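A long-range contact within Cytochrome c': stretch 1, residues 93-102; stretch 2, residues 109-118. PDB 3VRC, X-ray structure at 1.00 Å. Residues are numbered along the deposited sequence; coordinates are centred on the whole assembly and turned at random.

Stretch 1 (93-102) TAANALAAAA
Stretch 2 109-118: AVKSAFADVG

The contact between residues 93-102 and 109-118 of cytochrome c' is a close antiparallel packing of two helices, apolar in its side chains and joined across the gap by a single bridging water. Both stretches are helical throughout, with phi/psi near -65/-40 and i to i+4 hydrogen bonds such as L98 N to A94 O (2.9 Å) and V117 N to A113 O (3.0 Å). Their N-to-C directions differ by 167°, and the axes approach to 8.4 Å. The register is set by three CA pairs: A94 CA to V117 CA at 5.2 Å, L98 CA to A113 CA at 4.9 Å and A101 CA to V110 CA at 5.2 Å.

Such proximity illustrates a general principle: small side chains let backbones draw together. A94, A101 and A113 all point their CA-to-CB bonds toward the partner helix, yet each projects just one methyl. A113 CB therefore reaches L98 CA at 3.6 Å and A101 CB at 4.0 Å, while A101 CB lies 3.7 Å from A109 O.

Larger residues complete the interface: L98, V110 and F114 leave their helices sideways, whereas V117 points toward the partner helix and packs against A94. L98, with chi1 t and chi2 p, is a knob in a hole formed by V110, A113, F114 and V117. Its CD1 lies 4.0 Å from both V110 CG1 and A113 CB, and its CB is 3.8 Å from V117 CG2; its CD2 approaches the edge of the F114 ring (chi1 t, chi2 69°). V110 and V117 are both chi1 t. V110 CG2 comes within 3.4 Å of A102 CA, and V117 CG2 within 3.3 Å of A94 O.

No direct hydrogen bond crosses the interface. Instead, one water donates to A94 O (2.7 Å from the water oxygen) and A113 O (2.8 Å), linking carbonyls that, as two acceptors, could not bond to each other.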

# COMPACT_ATOMS: atom_id res chain seq x y z
N THR B 93 -4.47 -3.86 14.74
CA THR B 93 -5.52 -3.33 15.62
C THR B 93 -5.34 -1.84 15.77
O THR B 93 -6.35 -1.06 15.66
CB THR B 93 -5.41 -4.02 16.99
OG1 THR B 93 -5.65 -5.42 16.75
CG2 THR B 93 -6.36 -3.40 18.04
N ALA B 94 -4.14 -1.34 16.02
CA ALA B 94 -3.90 0.10 16.19
C ALA B 94 -4.24 0.81 14.90
O ALA B 94 -4.82 1.92 14.93
CB ALA B 94 -2.47 0.37 16.62
N ALA B 95 -3.89 0.23 13.76
CA ALA B 95 -4.12 0.92 12.46
C ALA B 95 -5.62 0.99 12.19
O ALA B 95 -6.10 2.03 11.69
CB ALA B 95 -3.41 0.16 11.37
N ASN B 96 -6.38 -0.04 12.48
CA ASN B 96 -7.83 0.05 12.37
C ASN B 96 -8.39 1.16 13.27
O ASN B 96 -9.26 1.96 12.84
CB ASN B 96 -8.48 -1.25 12.66
CG ASN B 96 -8.38 -2.21 11.47
OD1 ASN B 96 -8.27 -1.80 10.33
ND2 ASN B 96 -8.56 -3.47 11.76
N ALA B 97 -7.85 1.28 14.48
CA ALA B 97 -8.30 2.38 15.35
C ALA B 97 -7.95 3.76 14.81
O ALA B 97 -8.72 4.71 15.01
CB ALA B 97 -7.75 2.14 16.77
N LEU B 98 -6.82 3.87 14.13
CA LEU B 98 -6.47 5.12 13.48
C LEU B 98 -7.43 5.46 12.35
O LEU B 98 -7.85 6.61 12.21
CB LEU B 98 -5.03 5.00 13.00
CG LEU B 98 -4.50 6.17 12.17
CD1 LEU B 98 -4.61 7.49 12.92
CD2 LEU B 98 -3.07 5.85 11.70
N ALA B 99 -7.79 4.49 11.51
CA ALA B 99 -8.76 4.75 10.46
C ALA B 99 -10.13 5.14 11.06
O ALA B 99 -10.80 6.02 10.53
CB ALA B 99 -8.90 3.51 9.54
N ALA B 100 -10.54 4.47 12.14
CA ALA B 100 -11.80 4.86 12.78
C ALA B 100 -11.71 6.28 13.36
O ALA B 100 -12.65 7.08 13.17
CB ALA B 100 -12.15 3.85 13.86
N ALA B 101 -10.60 6.66 13.99
CA ALA B 101 -10.43 8.01 14.51
C ALA B 101 -10.46 9.01 13.36
O ALA B 101 -11.11 10.07 13.46
CB ALA B 101 -9.15 8.14 15.30
N ALA B 102 -9.79 8.71 12.26
CA ALA B 102 -9.75 9.63 11.15
C ALA B 102 -11.14 9.82 10.55
O ALA B 102 -11.50 10.93 10.11
CB ALA B 102 -8.80 9.13 10.07
N ALA B 109 -8.49 12.96 18.26
CA ALA B 109 -8.65 11.53 18.28
C ALA B 109 -7.59 10.86 17.42
O ALA B 109 -7.03 9.83 17.75
CB ALA B 109 -10.03 11.15 17.77
N VAL B 110 -7.33 11.47 16.25
CA VAL B 110 -6.28 10.98 15.40
C VAL B 110 -4.94 11.09 16.06
O VAL B 110 -4.12 10.17 15.92
CB VAL B 110 -6.35 11.70 14.03
CG1 VAL B 110 -5.09 11.44 13.19
CG2 VAL B 110 -7.60 11.27 13.28
N LYS B 111 -4.66 12.17 16.77
CA LYS B 111 -3.37 12.32 17.41
C LYS B 111 -3.09 11.12 18.32
O LYS B 111 -1.98 10.56 18.32
CB LYS B 111 -3.37 13.63 18.19
CG LYS B 111 -2.04 13.98 18.85
CD LYS B 111 -2.04 15.38 19.49
CE LYS B 111 -2.86 15.34 20.77
NZ LYS B 111 -2.81 16.57 21.57
N SER B 112 -4.07 10.74 19.14
CA SER B 112 -3.88 9.60 20.04
C SER B 112 -3.69 8.30 19.26
O SER B 112 -2.78 7.51 19.55
CB SER B 112 -5.10 9.52 20.99
OG SER B 112 -4.97 8.36 21.80
N ALA B 113 -4.55 8.09 18.29
CA ALA B 113 -4.49 6.80 17.58
C ALA B 113 -3.19 6.75 16.74
O ALA B 113 -2.57 5.64 16.63
CB ALA B 113 -5.69 6.65 16.69
N PHE B 114 -2.71 7.86 16.25
CA PHE B 114 -1.50 7.91 15.46
C PHE B 114 -0.30 7.56 16.34
O PHE B 114 0.62 6.87 15.89
CB PHE B 114 -1.37 9.30 14.85
CG PHE B 114 -0.12 9.54 14.04
CD1 PHE B 114 0.01 8.84 12.77
CD2 PHE B 114 0.82 10.41 14.40
CE1 PHE B 114 1.10 9.04 11.99
CE2 PHE B 114 1.94 10.59 13.57
CZ PHE B 114 2.05 9.90 12.36
N ALA B 115 -0.27 8.05 17.58
CA ALA B 115 0.79 7.67 18.53
C ALA B 115 0.80 6.18 18.75
O ALA B 115 1.88 5.58 18.76
CB ALA B 115 0.54 8.41 19.85
N ASP B 116 -0.35 5.57 18.91
CA ASP B 116 -0.39 4.14 19.18
C ASP B 116 0.12 3.34 17.94
O ASP B 116 0.83 2.35 18.08
CB ASP B 116 -1.78 3.65 19.54
CG ASP B 116 -2.31 4.18 20.88
OD1 ASP B 116 -1.53 4.85 21.58
OD2 ASP B 116 -3.48 3.95 21.16
N VAL B 117 -0.25 3.77 16.74
CA VAL B 117 0.31 3.13 15.53
C VAL B 117 1.80 3.30 15.49
O VAL B 117 2.52 2.29 15.25
CB VAL B 117 -0.39 3.68 14.27
CG1 VAL B 117 0.29 3.14 13.03
CG2 VAL B 117 -1.86 3.25 14.26
N GLY B 118 2.33 4.51 15.63
CA GLY B 118 3.76 4.71 15.54
C GLY B 118 4.49 3.84 16.55
O GLY B 118 5.57 3.33 16.26
O HOH W 1 -4.38 3.50 17.13